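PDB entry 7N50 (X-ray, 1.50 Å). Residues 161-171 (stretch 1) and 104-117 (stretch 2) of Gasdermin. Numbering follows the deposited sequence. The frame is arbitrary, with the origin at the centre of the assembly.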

# COMPACT_ATOMS: atom_id res chain seq x y z
N ARG A 161 -9.47 5.59 -3.65
CA ARG A 161 -10.83 5.08 -3.74
C ARG A 161 -10.88 3.69 -4.35
O ARG A 161 -11.83 2.94 -4.10
CB ARG A 161 -11.68 6.07 -4.54
CG ARG A 161 -13.14 5.70 -4.64
CD ARG A 161 -13.84 5.85 -3.30
NE ARG A 161 -15.26 5.62 -3.47
CZ ARG A 161 -16.10 6.56 -3.88
NH1 ARG A 161 -15.74 7.83 -3.92
NH2 ARG A 161 -17.32 6.21 -4.26
N GLY A 162 -9.91 3.33 -5.18
CA GLY A 162 -9.89 2.00 -5.76
C GLY A 162 -8.92 1.94 -6.92
O GLY A 162 -7.96 2.71 -6.97
N ILE A 163 -9.19 0.99 -7.83
CA ILE A 163 -8.33 0.71 -8.98
C ILE A 163 -9.18 0.73 -10.24
O ILE A 163 -10.31 0.23 -10.24
CB ILE A 163 -7.62 -0.65 -8.84
CG1 ILE A 163 -6.68 -0.64 -7.65
CG2 ILE A 163 -6.85 -1.03 -10.11
CD1 ILE A 163 -6.29 -2.08 -7.24
N ARG A 164 -8.63 1.26 -11.32
CA ARG A 164 -9.29 1.29 -12.63
C ARG A 164 -8.46 0.43 -13.59
O ARG A 164 -7.23 0.53 -13.59
CB ARG A 164 -9.38 2.73 -13.16
CG ARG A 164 -10.03 2.89 -14.54
CD ARG A 164 -10.53 4.33 -14.83
NE ARG A 164 -9.93 5.34 -13.96
CZ ARG A 164 -10.59 6.13 -13.12
NH1 ARG A 164 -11.92 6.11 -13.01
NH2 ARG A 164 -9.89 6.97 -12.37
N ILE A 165 -9.12 -0.43 -14.36
CA ILE A 165 -8.38 -1.20 -15.36
C ILE A 165 -9.00 -1.08 -16.75
O ILE A 165 -10.20 -0.91 -16.91
CB ILE A 165 -8.29 -2.69 -15.00
CG1 ILE A 165 -9.68 -3.35 -14.98
CG2 ILE A 165 -7.53 -2.87 -13.66
CD1 ILE A 165 -9.64 -4.86 -14.79
N SER A 166 -8.13 -1.25 -17.75
CA SER A 166 -8.53 -1.48 -19.13
C SER A 166 -8.00 -2.85 -19.55
O SER A 166 -6.86 -3.22 -19.22
CB SER A 166 -7.97 -0.40 -20.03
OG SER A 166 -8.64 0.84 -19.81
N VAL A 167 -8.84 -3.62 -20.23
CA VAL A 167 -8.55 -5.00 -20.58
C VAL A 167 -8.29 -5.07 -22.07
O VAL A 167 -9.08 -4.56 -22.87
CB VAL A 167 -9.74 -5.91 -20.20
CG1 VAL A 167 -9.40 -7.35 -20.43
CG2 VAL A 167 -10.12 -5.70 -18.70
N ALA A 168 -7.17 -5.72 -22.47
CA ALA A 168 -6.88 -5.89 -23.89
C ALA A 168 -6.56 -7.34 -24.22
O ALA A 168 -5.99 -8.07 -23.40
CB ALA A 168 -5.71 -5.02 -24.34
N ASP A 169 -6.91 -7.74 -25.44
CA ASP A 169 -6.58 -9.09 -25.91
C ASP A 169 -5.19 -9.08 -26.54
O ASP A 169 -4.45 -8.09 -26.46
CB ASP A 169 -7.69 -9.60 -26.84
CG ASP A 169 -7.74 -8.89 -28.19
OD1 ASP A 169 -6.79 -8.17 -28.56
OD2 ASP A 169 -8.77 -9.07 -28.89
N LYS A 170 -4.79 -10.21 -27.15
CA LYS A 170 -3.41 -10.36 -27.61
C LYS A 170 -3.06 -9.37 -28.72
O LYS A 170 -1.90 -8.99 -28.87
CB LYS A 170 -3.16 -11.78 -28.10
CG LYS A 170 -3.04 -12.79 -26.97
CD LYS A 170 -2.47 -14.11 -27.44
CE LYS A 170 -0.97 -14.15 -27.25
NZ LYS A 170 -0.53 -13.93 -25.85
N SER A 171 -4.05 -8.94 -29.48
CA SER A 171 -3.84 -7.94 -30.52
C SER A 171 -3.83 -6.50 -29.99
O SER A 171 -3.75 -5.57 -30.79
CB SER A 171 -4.90 -8.10 -31.60
OG SER A 171 -6.13 -7.56 -31.18
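Stretch 2 (104-117) AFSSSNADTIQLSI

Stretch 2 lies beside stretch 1 as an antiparallel beta-strand partner, with a salt bridge and waters fastening the end near Lys170. Stretch 2 begins as the last turn of a helix, closed by a Schellman motif with Asn109 at positive phi. The chain then extends as a strand that includes Thr112 to Ile117. Its axis runs at 161° to that of strand 162-168, with a closest approach of 4.6 Å.

The register pairs Ile163 with Ile117, Ile165 with Leu115 and Val167 with Ile113, none of them hydrogen-bonded pairs. The hydrogen-bonded pairs alternate with these, so their side chains take the opposite face. Arg164 N donates to Ser116 O and Ser116 N to Arg164 O, both at 2.9 Å. Ser166 N reaches Gln114 O at 2.9 Å, and Gln114 N reaches Ser166 O at 2.8 Å. Ala168 N bonds Thr112 O at 3.0 Å. Ala168 O accepts twice, from Thr112 N at 3.1 Å and Asp111 N at 2.7 Å.

The aliphatic face is buried. Ile163 CG2 meets Leu115 CG at 3.5 Å, Ile165 CG2 meets Ile113 CG2 at 3.7 Å, and Val167 CG1 packs on Ala110 CB at 3.5 Å. Ile165 CD1 approaches the edge of the Phe105 ring, 4.2 Å from CE1.

Beyond the strand pairing, Lys170 NZ forms a salt bridge with Asp111 OD1 at 3.0 Å. One water links Asn109 O to Lys170 N.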

# COMPACT_ATOMS: atom_id res chain seq x y z
N ALA A 104 -11.55 -14.76 -14.23
CA ALA A 104 -12.22 -13.69 -14.97
C ALA A 104 -11.44 -13.32 -16.23
O ALA A 104 -12.03 -13.15 -17.32
CB ALA A 104 -12.41 -12.46 -14.07
N PHE A 105 -10.13 -13.15 -16.11
CA PHE A 105 -9.35 -12.71 -17.26
C PHE A 105 -9.29 -13.80 -18.32
O PHE A 105 -9.35 -13.51 -19.52
CB PHE A 105 -7.95 -12.32 -16.79
CG PHE A 105 -7.90 -11.09 -15.92
CD1 PHE A 105 -8.86 -10.10 -16.03
CD2 PHE A 105 -6.86 -10.93 -15.01
CE1 PHE A 105 -8.82 -8.96 -15.21
CE2 PHE A 105 -6.81 -9.81 -14.22
CZ PHE A 105 -7.78 -8.82 -14.32
N SER A 106 -9.16 -15.07 -17.90
CA SER A 106 -9.11 -16.17 -18.86
C SER A 106 -10.41 -16.26 -19.67
O SER A 106 -10.38 -16.42 -20.90
CB SER A 106 -8.84 -17.49 -18.13
OG SER A 106 -8.63 -18.55 -19.06
N SER A 107 -11.55 -16.14 -18.99
CA SER A 107 -12.85 -16.15 -19.65
C SER A 107 -13.02 -14.99 -20.62
O SER A 107 -13.86 -15.06 -21.54
CB SER A 107 -13.94 -16.11 -18.57
OG SER A 107 -15.22 -16.01 -19.12
N SER A 108 -12.25 -13.93 -20.45
CA SER A 108 -12.42 -12.71 -21.23
C SER A 108 -11.42 -12.60 -22.36
O SER A 108 -11.40 -11.59 -23.07
CB SER A 108 -12.27 -11.48 -20.31
OG SER A 108 -13.20 -11.53 -19.24
N ASN A 109 -10.59 -13.62 -22.55
CA ASN A 109 -9.59 -13.59 -23.61
C ASN A 109 -8.61 -12.44 -23.42
O ASN A 109 -8.02 -11.93 -24.37
CB ASN A 109 -10.23 -13.50 -25.00
CG ASN A 109 -11.24 -14.59 -25.26
OD1 ASN A 109 -12.36 -14.32 -25.70
ND2 ASN A 109 -10.85 -15.83 -24.99
N ALA A 110 -8.42 -12.02 -22.18
CA ALA A 110 -7.50 -10.93 -21.88
C ALA A 110 -6.06 -11.39 -21.95
O ALA A 110 -5.72 -12.50 -21.53
CB ALA A 110 -7.75 -10.40 -20.48
N ASP A 111 -5.21 -10.52 -22.45
CA ASP A 111 -3.78 -10.73 -22.44
C ASP A 111 -3.02 -9.73 -21.61
O ASP A 111 -1.99 -10.07 -21.03
CB ASP A 111 -3.23 -10.69 -23.89
CG ASP A 111 -1.83 -11.24 -24.00
OD1 ASP A 111 -1.60 -12.39 -23.56
OD2 ASP A 111 -0.96 -10.54 -24.55
N THR A 112 -3.48 -8.47 -21.56
CA THR A 112 -2.81 -7.47 -20.76
C THR A 112 -3.89 -6.64 -20.08
O THR A 112 -5.00 -6.54 -20.58
CB THR A 112 -1.89 -6.53 -21.53
OG1 THR A 112 -2.62 -5.86 -22.55
CG2 THR A 112 -0.77 -7.32 -22.19
N ILE A 113 -3.52 -6.08 -18.95
CA ILE A 113 -4.37 -5.22 -18.14
C ILE A 113 -3.62 -3.91 -17.95
O ILE A 113 -2.43 -3.93 -17.59
CB ILE A 113 -4.66 -5.87 -16.78
CG1 ILE A 113 -5.30 -7.27 -16.91
CG2 ILE A 113 -5.46 -4.94 -15.85
CD1 ILE A 113 -6.56 -7.37 -17.72
N GLN A 114 -4.29 -2.78 -18.16
CA GLN A 114 -3.70 -1.48 -17.85
C GLN A 114 -4.35 -0.99 -16.57
O GLN A 114 -5.58 -0.94 -16.49
CB GLN A 114 -3.89 -0.48 -18.98
CG GLN A 114 -3.13 0.81 -18.73
CD GLN A 114 -3.28 1.80 -19.85
OE1 GLN A 114 -3.90 1.50 -20.87
NE2 GLN A 114 -2.69 2.98 -19.69
N LEU A 115 -3.54 -0.71 -15.55
CA LEU A 115 -4.04 -0.48 -14.19
C LEU A 115 -3.66 0.91 -13.72
O LEU A 115 -2.51 1.34 -13.89
CB LEU A 115 -3.48 -1.54 -13.28
CG LEU A 115 -3.87 -1.47 -11.83
CD1 LEU A 115 -3.76 -2.89 -11.32
CD2 LEU A 115 -2.98 -0.54 -11.04
N SER A 116 -4.60 1.62 -13.09
CA SER A 116 -4.29 2.92 -12.51
C SER A 116 -5.06 3.06 -11.20
O SER A 116 -5.95 2.26 -10.90
CB SER A 116 -4.64 4.08 -13.43
OG SER A 116 -6.00 4.03 -13.78
N ILE A 117 -4.66 4.04 -10.39
CA ILE A 117 -5.19 4.23 -9.04
C ILE A 117 -6.21 5.37 -9.08
O ILE A 117 -5.93 6.45 -9.63
CB ILE A 117 -4.06 4.53 -8.05
CG1 ILE A 117 -3.08 3.34 -7.98
CG2 ILE A 117 -4.64 4.79 -6.64
CD1 ILE A 117 -1.82 3.71 -7.22
O HOH W 1 -6.36 -12.74 -26.26
O HOH W 2 0.78 -11.89 -26.12
O HOH W 3 -2.28 -6.89 -24.90
O HOH W 4 -7.02 6.59 -12.54